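Local coordinates for protein dihydrocoumarin hydrolase, AncDHCH1 (Pseudomonas sp., PDB 6C2C) that probably hydrolyses the lactone dihydrocoumarin at a two-zinc centre, as a reconstructed ancestor in the lineage of methyl-parathion hydrolase, at residues 240-243 against 244-247; 255-258 against 259-263. All blocks are in the same frame, centred on the assembly; numbering follows the deposited sequence. Where two conformers were deposited one is given.

Contact 1 (residues 240-247) is a surface loop close to the zinc site, with no regular structure; an aspartate and a beta turn give it shape. Contact 2 (residues 255-263) belongs to helix 248-265, which follows directly, and is partly buried: one flank packs an arginine and a phenylalanine inward, the other carries a salt bridge. The chemistry of each thus follows its place in the fold, polar bonds to the backbone in the loop and a division between apolar and charged flanks on the helix. Their centres lie about 17 Å apart, yet they touch, since Arg255 NH1 comes within 3.0 Å of Val240 O and its guanidinium group packs against Thr241.

Contact 1. Residues 240-243 against 244-247; sequences VTIQ and FDSD
Asp245 turns back on Ile242 and meets it twice. Its OD2 accepts the backbone N-H of Ile242 (N to OD2 3.2 Å) in a nearly straight bond (169°), although the N-H arrives from above the carboxylate plane. Its own backbone N donates to Ile242 O over 3.0 Å, closing a type I beta turn from Ile242 to Asp245. With CG beside the backbone N (chi1 -66°), the carboxylate folds over the start of the turn, and OD2 also rests 3.5 Å from Thr241 CB, while Ile242 CG2 packs 3.7 Å from the same oxygen. On the apolar side, Ile242 CD1 touches Phe244 CD2 at 3.8 Å, the two side chains meeting at a slant. Farther out, Leu44 of helix 41-44 packs on both Ile242 and Phe244, and Thr241 OG1 is hydrogen-bonded to Asn46. The other carboxylate oxygen, OD1, bonds ND1 of the zinc ligand His205, which makes Asp245 a second-shell residue that probably orients the imidazole and may polarise it. With the Phe244 side chain about 5 Å from a zinc ion, the turn borders the binuclear metal site of the metallo-beta-lactamase fold.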
loop_
_atom_site.group_PDB
_atom_site.type_symbol
_atom_site.label_atom_id
_atom_site.label_comp_id
_atom_site.label_asym_id
_atom_site.label_seq_id
_atom_site.Cartn_x
_atom_site.Cartn_y
_atom_site.Cartn_z
ATOM N N VAL A 240 -14.889 -2.914 -11.828
ATOM C CA VAL A 240 -14.152 -1.903 -12.578
ATOM C C VAL A 240 -12.672 -2.068 -12.267
ATOM O O VAL A 240 -12.283 -2.062 -11.096
ATOM C CB VAL A 240 -14.616 -0.480 -12.217
ATOM C CG1 VAL A 240 -13.906 0.555 -13.094
ATOM C CG2 VAL A 240 -16.141 -0.350 -12.314
ATOM N N THR A 241 -11.854 -2.234 -13.302
ATOM C CA THR A 241 -10.422 -2.423 -13.171
ATOM C C THR A 241 -9.677 -1.143 -13.556
ATOM O O THR A 241 -10.268 -0.094 -13.880
ATOM C CB THR A 241 -10.012 -3.654 -14.008
ATOM O OG1 THR A 241 -10.312 -3.388 -15.400
ATOM C CG2 THR A 241 -10.753 -4.904 -13.548
ATOM N N ILE A 242 -8.342 -1.208 -13.514
ATOM C CA ILE A 242 -7.519 -0.030 -13.758
ATOM C C ILE A 242 -6.350 -0.405 -14.659
ATOM O O ILE A 242 -5.910 -1.571 -14.699
ATOM C CB ILE A 242 -7.059 0.596 -12.393
ATOM C CG1 ILE A 242 -6.517 2.015 -12.543
ATOM C CG2 ILE A 242 -6.023 -0.326 -11.645
ATOM C CD1 ILE A 242 -6.532 2.758 -11.127
ATOM N N GLN A 243 -5.849 0.597 -15.377
ATOM C CA GLN A 243 -4.771 0.327 -16.322
ATOM C C GLN A 243 -3.534 -0.221 -15.619
ATOM O O GLN A 243 -2.770 -0.978 -16.241
ATOM C CB GLN A 243 -4.436 1.591 -17.123
ATOM C CG GLN A 243 -5.498 1.941 -18.185
ATOM C CD GLN A 243 -5.132 3.186 -18.964
ATOM O OE1 GLN A 243 -5.971 4.040 -19.232
ATOM N NE2 GLN A 243 -3.873 3.279 -19.355
ATOM N N PHE A 244 -3.331 0.130 -14.326
ATOM C CA PHE A 244 -2.159 -0.357 -13.615
ATOM C C PHE A 244 -2.153 -1.878 -13.433
ATOM O O PHE A 244 -1.124 -2.421 -13.041
ATOM C CB PHE A 244 -2.067 0.288 -12.223
ATOM C CG PHE A 244 -1.983 1.786 -12.226
ATOM C CD1 PHE A 244 -1.161 2.461 -13.126
ATOM C CD2 PHE A 244 -2.733 2.526 -11.294
ATOM C CE1 PHE A 244 -1.073 3.835 -13.098
ATOM C CE2 PHE A 244 -2.641 3.900 -11.272
ATOM C CZ PHE A 244 -1.790 4.545 -12.154
ATOM N N ASP A 245 -3.276 -2.560 -13.593
ATOM C CA ASP A 245 -3.318 -4.011 -13.435
ATOM C C ASP A 245 -2.565 -4.702 -14.553
ATOM O O ASP A 245 -2.822 -4.422 -15.722
ATOM C CB ASP A 245 -4.766 -4.527 -13.469
ATOM C CG ASP A 245 -5.597 -4.045 -12.280
ATOM O OD1 ASP A 245 -5.080 -3.924 -11.149
ATOM O OD2 ASP A 245 -6.813 -3.831 -12.483
ATOM N N SER A 246 -1.665 -5.637 -14.210
ATOM C CA SER A 246 -1.082 -6.506 -15.251
ATOM C C SER A 246 -2.123 -7.392 -15.947
ATOM O O SER A 246 -2.054 -7.608 -17.164
ATOM C CB SER A 246 0.017 -7.385 -14.626
ATOM O OG SER A 246 1.143 -6.589 -14.278
ATOM N N ASP A 247 -3.010 -8.012 -15.183
ATOM C CA ASP A 247 -4.096 -8.873 -15.679
ATOM C C ASP A 247 -5.388 -8.357 -15.033
ATOM O O ASP A 247 -5.646 -8.623 -13.843
ATOM C CB ASP A 247 -3.797 -10.327 -15.327
ATOM C CG ASP A 247 -4.872 -11.285 -15.787
ATOM O OD1 ASP A 247 -6.011 -10.862 -16.088
ATOM O OD2 ASP A 247 -4.552 -12.514 -15.872
#

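Contact 2. Residues 255-258 against 259-263; sequences RKKA and FADAA
Four successive i to i+4 backbone bonds tie residues 255-258 to 259-263, from Phe259 N to Arg255 O through Ala262 N to Ala258 O, each 2.9 Å long. This is regular alpha-helix, part of helix 248-265 in the metallo-beta-lactamase fold, and it illustrates how one spacing can serve opposite chemistry on different flanks. On the buried flank, Arg255 and Phe259 run side by side in the same direction. The aliphatic part of the arginine does the touching: CG lies over one face of the phenyl ring, 3.7 Å from its centroid and 22° off the normal, a CH-pi contact displaced toward the rim. CG is nearest to Phe259 CE2, at 3.5 Å, and CD also lies near CE2 and CZ. Arg255 O sits over a ring face too, 3.5 Å from Phe259 CG. The arginine sets out with CG trans to the backbone N and bends at chi3 (48°), beyond the methylenes that cover the ring. The guanidinium plane stands 57° from that of the phenyl, so the two are not stacked, and its nitrogens reach the loops before and after helix 231-234, NH2 bonding Leu227 O and NE bonding Pro238 O. Phe259 in turn meets Phe235 and, edge-to-face, Tyr289 of strand 288-293, so this flank joins the helix to both loop and sheet. Tyr289 also packs against Lys256, Ala260 and Ala263. The exposed flank carries Lys257 and Asp261, whose side chains cross at a slant. The lysine stays extended until its last torsion, which bends the amino group back. In the given one of two Asp261 conformers, and so perhaps not constantly, NZ forms a salt bridge of 2.7 Å to Asp261 OD2, using the syn lone pair of that oxygen.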
loop_
_atom_site.group_PDB
_atom_site.type_symbol
_atom_site.label_atom_id
_atom_site.label_comp_id
_atom_site.label_asym_id
_atom_site.label_seq_id
_atom_site.Cartn_x
_atom_site.Cartn_y
_atom_site.Cartn_z
ATOM N N ARG A 255 -10.071 -9.077 -6.236
ATOM C CA ARG A 255 -10.726 -8.056 -5.415
ATOM C C ARG A 255 -12.090 -8.562 -4.938
ATOM O O ARG A 255 -12.436 -8.453 -3.740
ATOM C CB ARG A 255 -10.856 -6.747 -6.195
ATOM C CG ARG A 255 -11.802 -5.743 -5.527
ATOM C CD ARG A 255 -11.782 -4.401 -6.216
ATOM N NE ARG A 255 -11.910 -4.480 -7.699
ATOM C CZ ARG A 255 -10.876 -4.408 -8.547
ATOM N NH1 ARG A 255 -11.126 -4.500 -9.864
ATOM N NH2 ARG A 255 -9.593 -4.332 -8.118
ATOM N N LYS A 256 -12.886 -9.112 -5.864
ATOM C CA LYS A 256 -14.202 -9.653 -5.482
ATOM C C LYS A 256 -14.077 -10.719 -4.388
ATOM O O LYS A 256 -14.827 -10.699 -3.385
ATOM C CB LYS A 256 -14.896 -10.203 -6.745
ATOM C CG LYS A 256 -16.284 -10.789 -6.428
ATOM C CD LYS A 256 -17.154 -9.831 -5.512
ATOM C CE LYS A 256 -18.525 -10.446 -5.330
ATOM N NZ LYS A 256 -18.323 -11.944 -5.319
ATOM N N LYS A 257 -13.099 -11.624 -4.528
ATOM C CA LYS A 257 -12.891 -12.681 -3.541
ATOM C C LYS A 257 -12.557 -12.078 -2.169
ATOM O O LYS A 257 -13.094 -12.483 -1.136
ATOM C CB LYS A 257 -11.759 -13.574 -4.033
ATOM C CG LYS A 257 -11.512 -14.697 -3.140
ATOM C CD LYS A 257 -10.522 -15.709 -3.728
ATOM C CE LYS A 257 -10.527 -16.961 -2.844
ATOM N NZ LYS A 257 -10.759 -16.669 -1.351
ATOM N N ALA A 258 -11.647 -11.097 -2.162
ATOM C CA ALA A 258 -11.217 -10.473 -0.907
ATOM C C ALA A 258 -12.359 -9.717 -0.237
ATOM O O ALA A 258 -12.501 -9.775 0.983
ATOM C CB ALA A 258 -10.047 -9.507 -1.190
ATOM N N PHE A 259 -13.145 -8.973 -1.014
ATOM C CA PHE A 259 -14.281 -8.245 -0.425
ATOM C C PHE A 259 -15.318 -9.215 0.112
ATOM O O PHE A 259 -15.819 -9.049 1.233
ATOM C CB PHE A 259 -14.934 -7.308 -1.458
ATOM C CG PHE A 259 -14.090 -6.084 -1.841
ATOM C CD1 PHE A 259 -12.841 -5.881 -1.240
ATOM C CD2 PHE A 259 -14.523 -5.198 -2.841
ATOM C CE1 PHE A 259 -12.031 -4.757 -1.568
ATOM C CE2 PHE A 259 -13.732 -4.076 -3.176
ATOM C CZ PHE A 259 -12.480 -3.888 -2.515
ATOM N N ALA A 260 -15.642 -10.248 -0.658
ATOM C CA ALA A 260 -16.598 -11.227 -0.162
ATOM C C ALA A 260 -16.085 -11.913 1.102
ATOM O O ALA A 260 -16.830 -12.057 2.090
ATOM C CB ALA A 260 -16.891 -12.262 -1.239
ATOM N N ASP A 261 -14.802 -12.271 1.143
ATOM C CA ASP A 261 -14.282 -12.953 2.325
ATOM C C ASP A 261 -14.279 -12.021 3.541
ATOM O O ASP A 261 -14.564 -12.458 4.656
ATOM C CB ASP A 261 -12.874 -13.505 2.046
ATOM C CG ASP A 261 -12.857 -14.688 1.036
ATOM O OD1 ASP A 261 -13.919 -15.281 0.728
ATOM O OD2 ASP A 261 -11.750 -15.027 0.552
ATOM N N ALA A 262 -13.935 -10.740 3.342
ATOM C CA ALA A 262 -13.906 -9.804 4.476
ATOM C C ALA A 262 -15.302 -9.503 4.975
ATOM O O ALA A 262 -15.498 -9.284 6.184
ATOM C CB ALA A 262 -13.202 -8.500 4.080
ATOM N N ALA A 263 -16.275 -9.413 4.056
ATOM C CA ALA A 263 -17.661 -9.214 4.496
ATOM C C ALA A 263 -18.136 -10.412 5.302
ATOM O O ALA A 263 -18.747 -10.262 6.374
ATOM C CB ALA A 263 -18.575 -8.985 3.290
#